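Local coordinates for acyl-CoA synthetase (AMP-forming)/AMP-acid ligase II-like protein (Dyadobacter fermentans, PDB 4GS5) that probably activates medium-chain fatty acids by joining them to coenzyme A through an acyl-adenylate, as in related AMP-forming ligases, at residues T56-Q61 with V224-T229; L82-V87 with V127-M132; D148-V153 with L171-Y176; G216-S221 with D234-H239; A281-W286 with I343-T348. All blocks are in the same frame, centred on the assembly; numbering follows the deposited sequence.

Contact 1 (T56-Q61 with V224-T229); sequences TVTRAQ and VTNGQT
Q61 sets its CG beside the backbone N and anti to the carbonyl carbon (chi1 -83°), and the rest of the chain runs extended, so the terminal amide lies between strand end 56-58 and loop 224-229. T58 OG1, tucked between the two main-chain arms of its residue, accepts from Q61 N at 3.1 Å. In return Q61 OE1 accepts from T58 N at 2.9 Å, the donor lying in the carbonyl plane on a lone pair. These reciprocal bonds make a capping box, T58 being N-cap of helix 59-72. The amide's other end crosses to the loop: Q61 NE2 donates to V224 O at 2.9 Å, almost straight (172°) but from above the carbonyl plane. N226, within the type I' turn T225-Q228, crosses the Q61 chain at about a right angle, its amide plane turned 68° from that of Q61. N226 OD1 sits tightly, 2.9 Å from Q61 CG. V224 CB points away, though CG1 still touches Q61 O; the side chain also packs on A64, S65 and M68. With OE1 accepting and NE2 donating, the two bonds define which way round the amide sits, and NE2 ties the helix start to a loop carbonyl.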
# COMPACT_ATOMS: atom_id res chain seq x y z
N THR A 56 -13.85 14.27 -6.90
CA THR A 56 -14.57 15.12 -5.97
C THR A 56 -14.75 14.41 -4.64
O THR A 56 -15.04 13.21 -4.59
CB THR A 56 -15.91 15.67 -6.54
OG1 THR A 56 -16.99 14.79 -6.23
CG2 THR A 56 -15.81 15.86 -8.05
N VAL A 57 -14.53 15.15 -3.56
CA VAL A 57 -14.67 14.58 -2.22
C VAL A 57 -15.48 15.54 -1.38
O VAL A 57 -15.41 16.76 -1.57
CB VAL A 57 -13.31 14.37 -1.56
CG1 VAL A 57 -12.52 13.33 -2.34
CG2 VAL A 57 -12.56 15.69 -1.49
N THR A 58 -16.28 15.00 -0.46
CA THR A 58 -17.16 15.86 0.32
C THR A 58 -16.38 16.45 1.48
O THR A 58 -15.31 15.94 1.86
CB THR A 58 -18.40 15.11 0.85
OG1 THR A 58 -18.02 14.19 1.88
CG2 THR A 58 -19.09 14.35 -0.27
N ARG A 59 -16.91 17.53 2.04
CA ARG A 59 -16.35 18.12 3.25
C ARG A 59 -16.36 17.09 4.39
O ARG A 59 -15.37 16.94 5.13
CB ARG A 59 -17.15 19.36 3.67
CG ARG A 59 -16.53 20.09 4.82
CD ARG A 59 -17.45 21.14 5.43
NE ARG A 59 -16.67 21.99 6.33
CZ ARG A 59 -15.94 23.03 5.93
NH1 ARG A 59 -15.93 23.37 4.64
NH2 ARG A 59 -15.25 23.73 6.81
N ALA A 60 -17.47 16.37 4.52
CA ALA A 60 -17.63 15.40 5.59
C ALA A 60 -16.55 14.32 5.55
O ALA A 60 -16.04 13.89 6.61
CB ALA A 60 -19.03 14.78 5.53
N GLN A 61 -16.21 13.90 4.34
CA GLN A 61 -15.16 12.90 4.10
C GLN A 61 -13.82 13.37 4.62
O GLN A 61 -13.13 12.66 5.35
CB GLN A 61 -15.01 12.66 2.59
CG GLN A 61 -15.98 11.69 2.00
CD GLN A 61 -15.67 11.38 0.55
OE1 GLN A 61 -16.02 12.14 -0.34
NE2 GLN A 61 -15.01 10.25 0.31
N VAL A 224 -15.44 8.21 6.06
CA VAL A 224 -14.52 8.56 4.97
C VAL A 224 -14.95 8.01 3.60
O VAL A 224 -14.50 8.51 2.57
CB VAL A 224 -13.03 8.18 5.24
CG1 VAL A 224 -12.45 9.04 6.35
CG2 VAL A 224 -12.87 6.68 5.51
N THR A 225 -15.82 7.01 3.60
CA THR A 225 -16.37 6.49 2.34
C THR A 225 -17.83 6.87 2.09
O THR A 225 -18.49 6.28 1.22
CB THR A 225 -16.25 4.95 2.26
OG1 THR A 225 -17.06 4.33 3.27
CG2 THR A 225 -14.80 4.51 2.42
N ASN A 226 -18.34 7.85 2.82
CA ASN A 226 -19.75 8.21 2.74
C ASN A 226 -20.64 7.01 3.08
O ASN A 226 -21.73 6.85 2.54
CB ASN A 226 -20.08 8.78 1.35
CG ASN A 226 -19.03 9.77 0.87
OD1 ASN A 226 -18.69 10.72 1.58
ND2 ASN A 226 -18.50 9.54 -0.33
N GLY A 227 -20.13 6.18 3.98
CA GLY A 227 -20.87 5.03 4.49
C GLY A 227 -21.02 3.89 3.50
O GLY A 227 -21.65 2.88 3.81
N GLN A 228 -20.45 4.04 2.31
CA GLN A 228 -20.50 2.99 1.31
C GLN A 228 -19.31 2.06 1.49
O GLN A 228 -18.19 2.51 1.73
CB GLN A 228 -20.51 3.58 -0.10
CG GLN A 228 -21.86 4.07 -0.57
CD GLN A 228 -21.96 4.07 -2.08
OE1 GLN A 228 -20.94 3.98 -2.77
NE2 GLN A 228 -23.18 4.16 -2.60
N THR A 229 -19.54 0.76 1.38
CA THR A 229 -18.43 -0.16 1.60
C THR A 229 -17.59 -0.28 0.34
O THR A 229 -18.12 -0.34 -0.77
CB THR A 229 -18.90 -1.55 2.10
OG1 THR A 229 -19.24 -2.37 0.98
CG2 THR A 229 -20.10 -1.41 3.02

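Contact 2 (L82-V87 with V127-M132); sequences LVCLNV and VAMVPM. With EDO (1,2-ethanediol), chain B.
Apolar contacts carry most of this junction between strands 80-83 and 126-129. L82 and V127 lie side by side and point the same way, L82 CD2 being 4.0 Å from V127 CG2. V127 CG2 also meets C84 SG at 3.7 Å; SG, tucked between its own main-chain arms (chi1 56°), reaches M129 CB as well. L85 spreads its two branches along the end of the second strand and the turn into helix 131-139: CD1 meets A128 CB at 3.8 Å, whereas CD2 lies against M129 CA and, more loosely, V130 CG1. An alanine in place of L85 would lose both branches and would probably loosen the packing over A128 and V130. Polar linkage comes through one water, which donates to L82 O (2.8 Å) and A128 O (2.7 Å) and accepts from C84 N (3.0 Å), so it satisfies three main-chain groups where the two chains separate. Beyond, M132 N binds O2 of a 1,2-ethanediol, probably a crystallisation additive. M95 of helix 90-102 packs on both V83 and A128. The chain directions differ by 24° over the touching parts; these are neighbouring parallel strands of the alpha/beta part of the large N-terminal domain of AMP-forming ligases.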
# COMPACT_ATOMS: atom_id res chain seq x y z
N LEU A 82 5.11 19.71 9.25
CA LEU A 82 5.79 20.09 8.00
C LEU A 82 5.02 19.50 6.81
O LEU A 82 4.76 18.30 6.76
CB LEU A 82 7.23 19.57 8.00
CG LEU A 82 8.02 19.70 6.68
CD1 LEU A 82 8.41 21.15 6.43
CD2 LEU A 82 9.26 18.85 6.74
N VAL A 83 4.63 20.35 5.87
CA VAL A 83 3.90 19.91 4.69
C VAL A 83 4.85 19.86 3.49
O VAL A 83 5.16 20.90 2.91
CB VAL A 83 2.75 20.89 4.37
CG1 VAL A 83 1.94 20.41 3.16
CG2 VAL A 83 1.86 21.08 5.59
N CYS A 84 5.32 18.66 3.14
CA CYS A 84 6.31 18.48 2.08
C CYS A 84 5.79 17.56 0.99
O CYS A 84 6.55 17.10 0.14
CB CYS A 84 7.62 17.92 2.63
SG CYS A 84 7.42 16.34 3.56
N LEU A 85 4.49 17.28 1.03
CA LEU A 85 3.82 16.57 -0.04
C LEU A 85 3.17 17.59 -0.97
O LEU A 85 2.75 18.66 -0.52
CB LEU A 85 2.78 15.63 0.54
CG LEU A 85 3.41 14.53 1.39
CD1 LEU A 85 2.38 13.82 2.22
CD2 LEU A 85 4.15 13.58 0.46
N ASN A 86 3.10 17.26 -2.25
CA ASN A 86 2.64 18.18 -3.27
C ASN A 86 1.20 18.60 -3.00
O ASN A 86 0.29 17.77 -3.03
CB ASN A 86 2.75 17.51 -4.65
CG ASN A 86 2.71 18.51 -5.79
OD1 ASN A 86 1.86 19.40 -5.81
ND2 ASN A 86 3.65 18.39 -6.73
N VAL A 87 0.99 19.89 -2.69
CA VAL A 87 -0.35 20.37 -2.37
C VAL A 87 -1.16 20.57 -3.64
O VAL A 87 -2.33 20.96 -3.58
CB VAL A 87 -0.33 21.69 -1.56
CG1 VAL A 87 0.16 21.44 -0.15
CG2 VAL A 87 0.51 22.75 -2.28
N VAL A 127 5.28 14.94 10.48
CA VAL A 127 5.44 15.13 9.04
C VAL A 127 4.92 13.91 8.30
O VAL A 127 5.14 12.77 8.75
CB VAL A 127 6.90 15.37 8.65
CG1 VAL A 127 7.76 14.20 9.09
CG2 VAL A 127 7.01 15.60 7.12
N ALA A 128 4.23 14.13 7.18
CA ALA A 128 3.85 13.00 6.32
C ALA A 128 4.71 13.07 5.08
O ALA A 128 4.92 14.15 4.53
CB ALA A 128 2.37 13.04 5.97
N MSE A 129 5.23 11.94 4.63
CA MSE A 129 6.09 11.96 3.46
C MSE A 129 6.10 10.60 2.78
O MSE A 129 5.49 9.66 3.27
CB MSE A 129 7.50 12.41 3.86
CG MSE A 129 8.27 11.46 4.76
SE MSE A 129 10.04 12.20 5.26
CE MSE A 129 9.48 13.89 6.01
N VAL A 130 6.75 10.52 1.62
CA VAL A 130 6.90 9.24 0.95
C VAL A 130 8.23 8.65 1.39
O VAL A 130 9.10 9.38 1.86
CB VAL A 130 6.80 9.32 -0.60
CG1 VAL A 130 5.41 9.81 -1.02
CG2 VAL A 130 7.91 10.20 -1.18
N PRO A 131 8.36 7.32 1.28
CA PRO A 131 9.54 6.62 1.78
C PRO A 131 10.85 7.15 1.20
O PRO A 131 11.84 7.26 1.92
CB PRO A 131 9.32 5.17 1.31
CG PRO A 131 7.82 5.04 1.31
CD PRO A 131 7.31 6.39 0.83
N MSE A 132 10.85 7.48 -0.10
CA MSE A 132 12.04 8.03 -0.71
C MSE A 132 12.48 9.34 -0.06
O MSE A 132 13.67 9.66 -0.02
CB MSE A 132 11.82 8.25 -2.20
CG MSE A 132 13.09 8.23 -2.97
SE MSE A 132 12.77 8.06 -4.86
CE MSE A 132 12.63 6.13 -5.03
C1 EDO B . 9.14 4.43 -3.02
O1 EDO B . 10.52 4.36 -2.63
C2 EDO B . 8.37 5.41 -2.12
O2 EDO B . 8.82 6.76 -2.29
O HOH W 1 3.84 16.60 4.67

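Contact 3 (D148-V153 with L171-Y176); sequences DRLGKV and LAMPVY
Two main-chain bonds join the segments around V153. V153 N donates to P174 O at 3.0 Å, and V153 O accepts from Y176 N at 2.9 Å; both donors lie nearly along the C=O axis, with C=O...N angles of 161° and 170°. V153 and V175 thus form a parallel bridge. On the far side of the second chain N194 serves two more groups, its OD1 accepting from V175 N and its ND2 donating to M173 O. Two waters complete the polar account. One donates to D148 OD2 (2.6 Å) and accepts from A172 N (2.9 Å), at the centre of an inverse gamma turn. The other accepts from K152 NZ (2.8 Å) and is bonded to Y176 OH; NZ also donates to L73 O, which gives the ammonium a second partner. Amid these bonds M173, a selenomethionine with CG anti to its backbone N, bends at its third torsion: its CE meets V153 CG2 at 3.8 Å, while SE touches L150 CB and CG lies close to G151 O. In the family's alpha/beta sheet, strand 153-155 is thereby laid parallel to strand 175-180, whose end runs into the Y-G-M-T-E sequence that matches a conserved core motif of adenylate-forming enzymes.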
# COMPACT_ATOMS: atom_id res chain seq x y z
N ASP A 148 15.66 13.27 13.35
CA ASP A 148 14.75 13.22 14.49
C ASP A 148 13.95 14.53 14.71
O ASP A 148 12.91 14.52 15.35
CB ASP A 148 15.48 12.74 15.75
CG ASP A 148 15.77 11.24 15.72
OD1 ASP A 148 15.19 10.54 14.86
OD2 ASP A 148 16.56 10.75 16.54
N ARG A 149 14.42 15.63 14.12
CA ARG A 149 13.68 16.88 14.17
C ARG A 149 12.32 16.78 13.47
O ARG A 149 11.50 17.69 13.54
CB ARG A 149 14.51 18.02 13.57
CG ARG A 149 15.38 18.79 14.58
CD ARG A 149 16.45 17.92 15.22
NE ARG A 149 17.61 18.72 15.64
CZ ARG A 149 18.87 18.30 15.55
NH1 ARG A 149 19.86 19.08 15.95
NH2 ARG A 149 19.13 17.10 15.07
N LEU A 150 12.10 15.68 12.76
CA LEU A 150 10.79 15.42 12.16
C LEU A 150 9.72 15.12 13.23
O LEU A 150 8.52 15.26 12.96
CB LEU A 150 10.85 14.28 11.15
CG LEU A 150 11.73 14.50 9.91
CD1 LEU A 150 11.84 13.22 9.09
CD2 LEU A 150 11.19 15.64 9.06
N GLY A 151 10.15 14.72 14.43
CA GLY A 151 9.22 14.40 15.52
C GLY A 151 8.58 13.02 15.40
O GLY A 151 8.88 12.08 16.15
N LYS A 152 7.66 12.88 14.45
CA LYS A 152 7.03 11.59 14.20
C LYS A 152 6.60 11.53 12.74
O LYS A 152 6.08 12.52 12.21
CB LYS A 152 5.90 11.33 15.22
CG LYS A 152 4.50 11.19 14.70
CD LYS A 152 3.54 10.54 15.74
CE LYS A 152 3.87 10.89 17.18
NZ LYS A 152 2.71 10.52 18.07
N VAL A 153 6.88 10.42 12.08
CA VAL A 153 6.76 10.36 10.62
C VAL A 153 5.67 9.39 10.17
O VAL A 153 5.63 8.22 10.60
CB VAL A 153 8.08 9.91 9.98
CG1 VAL A 153 7.93 9.78 8.47
CG2 VAL A 153 9.20 10.87 10.33
N LEU A 171 15.88 4.16 14.38
CA LEU A 171 15.57 5.55 14.72
C LEU A 171 14.81 5.63 16.04
O LEU A 171 13.82 4.95 16.22
CB LEU A 171 14.75 6.21 13.61
CG LEU A 171 15.39 6.36 12.23
CD1 LEU A 171 14.38 6.96 11.23
CD2 LEU A 171 16.64 7.21 12.33
N ALA A 172 15.28 6.48 16.94
CA ALA A 172 14.58 6.78 18.18
C ALA A 172 13.46 7.78 17.94
O ALA A 172 13.43 8.87 18.55
CB ALA A 172 15.57 7.32 19.23
N MSE A 173 12.53 7.41 17.06
CA MSE A 173 11.44 8.28 16.63
C MSE A 173 10.32 7.45 16.04
O MSE A 173 10.58 6.59 15.20
CB MSE A 173 11.94 9.25 15.55
CG MSE A 173 10.82 9.94 14.83
SE MSE A 173 11.39 11.34 13.61
CE MSE A 173 12.35 10.21 12.34
N PRO A 174 9.07 7.70 16.45
CA PRO A 174 7.94 6.92 15.94
C PRO A 174 7.74 7.08 14.44
O PRO A 174 7.56 8.20 13.99
CB PRO A 174 6.72 7.51 16.69
CG PRO A 174 7.26 8.33 17.77
CD PRO A 174 8.64 8.74 17.40
N VAL A 175 7.77 5.97 13.70
CA VAL A 175 7.52 5.98 12.26
C VAL A 175 6.42 4.96 11.93
O VAL A 175 6.44 3.81 12.40
CB VAL A 175 8.80 5.62 11.48
CG1 VAL A 175 8.54 5.65 10.00
CG2 VAL A 175 9.94 6.60 11.82
N TYR A 176 5.45 5.40 11.12
CA TYR A 176 4.29 4.59 10.77
C TYR A 176 4.17 4.58 9.27
O TYR A 176 4.74 5.45 8.61
CB TYR A 176 3.01 5.19 11.35
CG TYR A 176 3.03 5.29 12.85
CD1 TYR A 176 2.58 4.24 13.65
CD2 TYR A 176 3.50 6.44 13.47
CE1 TYR A 176 2.60 4.35 15.03
CE2 TYR A 176 3.52 6.55 14.83
CZ TYR A 176 3.07 5.51 15.61
OH TYR A 176 3.11 5.64 16.98
O HOH W 2 17.40 8.30 16.34
O HOH W 3 1.67 7.95 17.88

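Contact 4 (G216-S221 with D234-H239); sequences GCLHIS and DLVEIH
L218 sets its CG anti to the backbone N (chi1 -178°), carrying the chain along the second strand. Its CB rests against both V236 methyls, CG1 and CG2 each at 3.9 Å. CG stands further back, 4.6 Å from V236 CG2, and the branch CD1 continues to I238, meeting the CD1 of that residue at 4.3 Å. F243 of strand 242-248 adjoins both L218 and V236, so apolar groups of two strands meet the leucine.

The backbone beneath is held by two in-plane bonds that flank C217 and L235, an antiparallel non-hydrogen-bonded pair. L218 N donates to D234 O at 2.9 Å, and V236 N donates to G216 O at 3.1 Å with an N-H...O angle of 172°. C217 CA adds a CH...O contact to D234 O, while C217 SG packs loosely on L235 CD1. G216 has positive phi, a conformation in which a side chain would press against the preceding carbonyl oxygen. The carboxylate of D234 turns to other partners, chiefly Y179 OH.

Pairing continues toward the turn through backbone bonds of L218 with T232 and I220 with V230. The local strand directions lie 87° apart: past V236 strand 230-238 turns across its partner, and I238 keeps touch through its tip while also packing on Y210 and V212. It is a strongly coiled beta hairpin, 217-221 with 230-238, and the T-N-D sequence ending at D234 resembles the family's T-G-D motif, whose aspartate in relatives reaches the ribose of the nucleotide.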
# COMPACT_ATOMS: atom_id res chain seq x y z
N GLY A 216 -12.04 -13.77 0.98
CA GLY A 216 -11.10 -13.40 2.03
C GLY A 216 -10.44 -12.04 1.77
O GLY A 216 -9.41 -11.74 2.37
N CYS A 217 -11.03 -11.24 0.89
CA CYS A 217 -10.49 -9.92 0.55
C CYS A 217 -11.11 -8.79 1.39
O CYS A 217 -12.32 -8.75 1.60
CB CYS A 217 -10.71 -9.60 -0.93
SG CYS A 217 -9.72 -10.58 -2.10
N LEU A 218 -10.27 -7.85 1.80
CA LEU A 218 -10.69 -6.79 2.70
C LEU A 218 -11.72 -5.86 2.08
O LEU A 218 -11.57 -5.39 0.94
CB LEU A 218 -9.47 -5.96 3.12
CG LEU A 218 -9.68 -4.81 4.11
CD1 LEU A 218 -10.19 -5.34 5.46
CD2 LEU A 218 -8.36 -4.05 4.31
N HIS A 219 -12.78 -5.59 2.83
CA HIS A 219 -13.61 -4.43 2.51
C HIS A 219 -13.70 -3.48 3.70
O HIS A 219 -13.63 -3.90 4.86
CB HIS A 219 -15.00 -4.85 2.03
CG HIS A 219 -15.78 -5.62 3.04
ND1 HIS A 219 -16.29 -5.04 4.18
CD2 HIS A 219 -16.13 -6.93 3.09
CE1 HIS A 219 -16.92 -5.96 4.89
NE2 HIS A 219 -16.85 -7.11 4.24
N ILE A 220 -13.83 -2.19 3.41
CA ILE A 220 -13.93 -1.20 4.47
C ILE A 220 -15.02 -0.18 4.18
O ILE A 220 -15.42 0.03 3.02
CB ILE A 220 -12.57 -0.46 4.74
CG1 ILE A 220 -12.11 0.31 3.50
CG2 ILE A 220 -11.47 -1.45 5.20
CD1 ILE A 220 -11.43 -0.55 2.44
N SER A 221 -15.52 0.44 5.25
CA SER A 221 -16.52 1.49 5.13
C SER A 221 -16.44 2.39 6.35
O SER A 221 -15.95 1.97 7.40
CB SER A 221 -17.93 0.90 4.98
OG SER A 221 -18.39 0.32 6.19
N ASP A 234 -7.44 -7.07 -2.04
CA ASP A 234 -6.38 -7.52 -1.14
C ASP A 234 -6.81 -8.68 -0.25
O ASP A 234 -7.65 -8.51 0.64
CB ASP A 234 -5.88 -6.37 -0.24
CG ASP A 234 -5.16 -5.28 -1.02
OD1 ASP A 234 -4.52 -5.59 -2.04
OD2 ASP A 234 -5.24 -4.11 -0.60
N LEU A 235 -6.23 -9.85 -0.48
CA LEU A 235 -6.36 -10.98 0.43
C LEU A 235 -5.70 -10.65 1.78
O LEU A 235 -4.51 -10.30 1.83
CB LEU A 235 -5.66 -12.19 -0.18
CG LEU A 235 -6.13 -13.61 0.09
CD1 LEU A 235 -7.53 -13.82 -0.48
CD2 LEU A 235 -5.13 -14.59 -0.52
N VAL A 236 -6.45 -10.79 2.87
CA VAL A 236 -5.94 -10.42 4.19
C VAL A 236 -6.33 -11.44 5.25
O VAL A 236 -7.22 -12.25 5.05
CB VAL A 236 -6.46 -9.02 4.64
CG1 VAL A 236 -6.12 -7.94 3.58
CG2 VAL A 236 -7.97 -9.04 4.90
N GLU A 237 -5.66 -11.40 6.38
CA GLU A 237 -6.15 -12.10 7.55
C GLU A 237 -6.38 -11.07 8.62
O GLU A 237 -5.46 -10.36 9.02
CB GLU A 237 -5.14 -13.14 8.02
CG GLU A 237 -5.18 -14.43 7.24
CD GLU A 237 -6.30 -15.35 7.70
OE1 GLU A 237 -7.00 -15.01 8.68
OE2 GLU A 237 -6.48 -16.42 7.07
N ILE A 238 -7.62 -10.96 9.09
CA ILE A 238 -7.94 -10.04 10.17
C ILE A 238 -7.59 -10.64 11.55
O ILE A 238 -7.81 -11.82 11.78
CB ILE A 238 -9.42 -9.56 10.09
CG1 ILE A 238 -9.59 -8.66 8.85
CG2 ILE A 238 -9.83 -8.80 11.35
CD1 ILE A 238 -11.00 -8.24 8.56
N HIS A 239 -7.03 -9.82 12.43
CA HIS A 239 -6.71 -10.23 13.80
C HIS A 239 -7.17 -9.14 14.76
O HIS A 239 -6.48 -8.12 14.94
CB HIS A 239 -5.20 -10.41 13.97
CG HIS A 239 -4.61 -11.46 13.10
ND1 HIS A 239 -3.96 -11.18 11.91
CD2 HIS A 239 -4.55 -12.81 13.24
CE1 HIS A 239 -3.54 -12.31 11.36
NE2 HIS A 239 -3.89 -13.31 12.15

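Contact 5 (A281-W286 with I343-T348); sequences AFFCWW and IDKRAT. With EDO (1,2-ethanediol), chain P.
Helix 345-351 docks on strand 282-289, an edge strand of the three-stranded sheet near the C terminus, and the I-D-K-R sequence leading into it resembles the end of the family's last core motif. K345 is the main bridge. With CG beside its backbone N (chi1 -63°) and the chain extended beyond, its methylenes run between two rings in CH-pi contacts: CG stands over the centre of F283, 3.7 Å from the ring centroid and 12° off the normal, and CB lies over the six-membered ring of W285, 4.0 Å from that centroid. W286 CD1 lies over the opposite face of W285. F283 is further bounded by T348 CG2, in the ring plane at 3.7 Å from CZ, and by I343 CG2 at 3.8 Å from CE2, while F335 meets it edge-to-face. An alanine at F283 would remove the ring and would probably leave the K345 methylenes, T348 and I343 without their common support. The ammonium of K345 reaches a water 3.3 Å from NZ, which donates to C284 O. R346, poorly ordered, brings NH1 near W285 and W286 at about 4.1 Å from each CZ2. The helix start is capped by D344, which accepts from A347 N at OD1 (2.9 Å), while its main-chain O accepts from both T348 N and T348 OG1; OG1 is also bonded to A336 N. Packing on an aromatic strand face thus joins this capped C-terminal helix to the sheet of a small alpha/beta domain, and helix 262-276 packs on the same strand through F282 and C284.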
# COMPACT_ATOMS: atom_id res chain seq x y z
N ALA A 281 5.99 -25.40 -21.95
CA ALA A 281 5.41 -24.40 -21.07
C ALA A 281 4.71 -25.14 -19.94
O ALA A 281 4.38 -26.32 -20.07
CB ALA A 281 4.44 -23.51 -21.84
N PHE A 282 4.49 -24.45 -18.82
CA PHE A 282 3.81 -25.08 -17.70
C PHE A 282 3.24 -23.99 -16.80
O PHE A 282 3.63 -22.83 -16.87
CB PHE A 282 4.79 -25.92 -16.88
CG PHE A 282 5.73 -25.08 -16.05
CD1 PHE A 282 5.43 -24.77 -14.73
CD2 PHE A 282 6.89 -24.54 -16.61
CE1 PHE A 282 6.28 -23.97 -13.96
CE2 PHE A 282 7.74 -23.74 -15.85
CZ PHE A 282 7.43 -23.46 -14.53
N PHE A 283 2.31 -24.38 -15.94
CA PHE A 283 1.89 -23.50 -14.85
C PHE A 283 1.34 -24.34 -13.71
O PHE A 283 0.68 -25.36 -13.93
CB PHE A 283 0.87 -22.43 -15.32
CG PHE A 283 -0.41 -23.01 -15.88
CD1 PHE A 283 -1.50 -23.26 -15.06
CD2 PHE A 283 -0.51 -23.29 -17.24
CE1 PHE A 283 -2.68 -23.78 -15.57
CE2 PHE A 283 -1.69 -23.83 -17.76
CZ PHE A 283 -2.78 -24.06 -16.93
N CYS A 284 1.66 -23.92 -12.50
CA CYS A 284 1.03 -24.51 -11.33
C CYS A 284 -0.41 -24.03 -11.25
O CYS A 284 -0.72 -22.91 -11.64
CB CYS A 284 1.79 -24.13 -10.07
SG CYS A 284 3.31 -25.08 -9.91
N TRP A 285 -1.27 -24.89 -10.74
CA TRP A 285 -2.67 -24.55 -10.57
C TRP A 285 -3.20 -25.35 -9.38
O TRP A 285 -2.42 -25.84 -8.56
CB TRP A 285 -3.45 -24.88 -11.84
CG TRP A 285 -4.73 -24.12 -11.99
CD1 TRP A 285 -5.99 -24.65 -12.11
CD2 TRP A 285 -4.88 -22.70 -12.06
NE1 TRP A 285 -6.91 -23.64 -12.24
CE2 TRP A 285 -6.26 -22.43 -12.21
CE3 TRP A 285 -3.99 -21.62 -12.02
CZ2 TRP A 285 -6.77 -21.13 -12.32
CZ3 TRP A 285 -4.50 -20.33 -12.13
CH2 TRP A 285 -5.87 -20.09 -12.28
N TRP A 286 -4.51 -25.46 -9.27
CA TRP A 286 -5.08 -26.16 -8.12
C TRP A 286 -6.43 -26.75 -8.46
O TRP A 286 -7.05 -26.39 -9.46
CB TRP A 286 -5.23 -25.21 -6.93
CG TRP A 286 -6.18 -24.11 -7.23
CD1 TRP A 286 -5.90 -22.92 -7.85
CD2 TRP A 286 -7.59 -24.09 -6.94
NE1 TRP A 286 -7.04 -22.16 -7.96
CE2 TRP A 286 -8.09 -22.85 -7.41
CE3 TRP A 286 -8.47 -25.00 -6.34
CZ2 TRP A 286 -9.44 -22.50 -7.30
CZ3 TRP A 286 -9.81 -24.64 -6.23
CH2 TRP A 286 -10.28 -23.40 -6.71
N ILE A 343 -1.71 -17.23 -21.59
CA ILE A 343 -2.32 -18.49 -21.19
C ILE A 343 -3.60 -18.19 -20.42
O ILE A 343 -3.58 -17.49 -19.41
CB ILE A 343 -1.38 -19.32 -20.29
CG1 ILE A 343 -0.10 -19.67 -21.05
CG2 ILE A 343 -2.06 -20.60 -19.80
CD1 ILE A 343 1.03 -20.15 -20.16
N ASP A 344 -4.73 -18.69 -20.91
CA ASP A 344 -5.93 -18.70 -20.10
C ASP A 344 -5.84 -19.95 -19.24
O ASP A 344 -6.20 -21.04 -19.69
CB ASP A 344 -7.18 -18.76 -20.97
CG ASP A 344 -8.46 -18.50 -20.19
OD1 ASP A 344 -8.51 -18.83 -18.98
OD2 ASP A 344 -9.42 -17.97 -20.78
N LYS A 345 -5.35 -19.80 -18.01
CA LYS A 345 -5.13 -20.95 -17.14
C LYS A 345 -6.43 -21.62 -16.74
O LYS A 345 -6.55 -22.84 -16.82
CB LYS A 345 -4.32 -20.55 -15.92
CG LYS A 345 -2.93 -20.05 -16.28
CD LYS A 345 -2.15 -19.60 -15.06
CE LYS A 345 -0.85 -18.92 -15.48
NZ LYS A 345 -0.14 -18.33 -14.32
N ARG A 346 -7.40 -20.81 -16.32
CA ARG A 346 -8.72 -21.31 -15.96
C ARG A 346 -9.38 -22.11 -17.09
O ARG A 346 -9.89 -23.21 -16.87
CB ARG A 346 -9.61 -20.14 -15.52
CG ARG A 346 -11.04 -20.51 -15.18
CD ARG A 346 -11.60 -19.55 -14.15
NE ARG A 346 -10.85 -19.66 -12.89
CZ ARG A 346 -11.21 -20.45 -11.88
NH1 ARG A 346 -10.47 -20.50 -10.78
NH2 ARG A 346 -12.31 -21.19 -11.97
N ALA A 347 -9.36 -21.57 -18.31
CA ALA A 347 -9.97 -22.26 -19.45
C ALA A 347 -9.20 -23.53 -19.78
O ALA A 347 -9.79 -24.59 -20.04
CB ALA A 347 -10.04 -21.35 -20.66
N THR A 348 -7.87 -23.43 -19.75
CA THR A 348 -7.00 -24.58 -19.96
C THR A 348 -7.35 -25.71 -19.00
O THR A 348 -7.40 -26.88 -19.39
CB THR A 348 -5.50 -24.21 -19.80
OG1 THR A 348 -5.12 -23.30 -20.85
CG2 THR A 348 -4.62 -25.45 -19.88
C1 EDO P . 5.63 -20.17 -19.08
O1 EDO P . 5.90 -21.56 -18.80
C2 EDO P . 5.02 -20.01 -20.47
O2 EDO P . 6.01 -20.39 -21.41
O HOH W 4 0.53 -20.58 -12.03

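How the contacts relate
Contacts 2 and 3 adjoin in the same sheet: V127 N lies 3.1 Å from K152 O, probably hydrogen-bonded, and V127 CG1 packs on V153 CG2. Contact 2 is buried and mainly apolar with a bridging water; contact 3, partly buried, relies on backbone bonds and waters at its margin. Contact 1, buried although about 20 Å from the chain centre, depends on one bifunctional amide. It meets contact 4 through the hairpin linker, T229 CA being 3.6 Å from S221 CB. Contact 4, partly buried, combines backbone pairing with aliphatic packing. Contact 5 stands apart, its centre about 26 Å from that of contact 4, and is built largely on CH-pi packing.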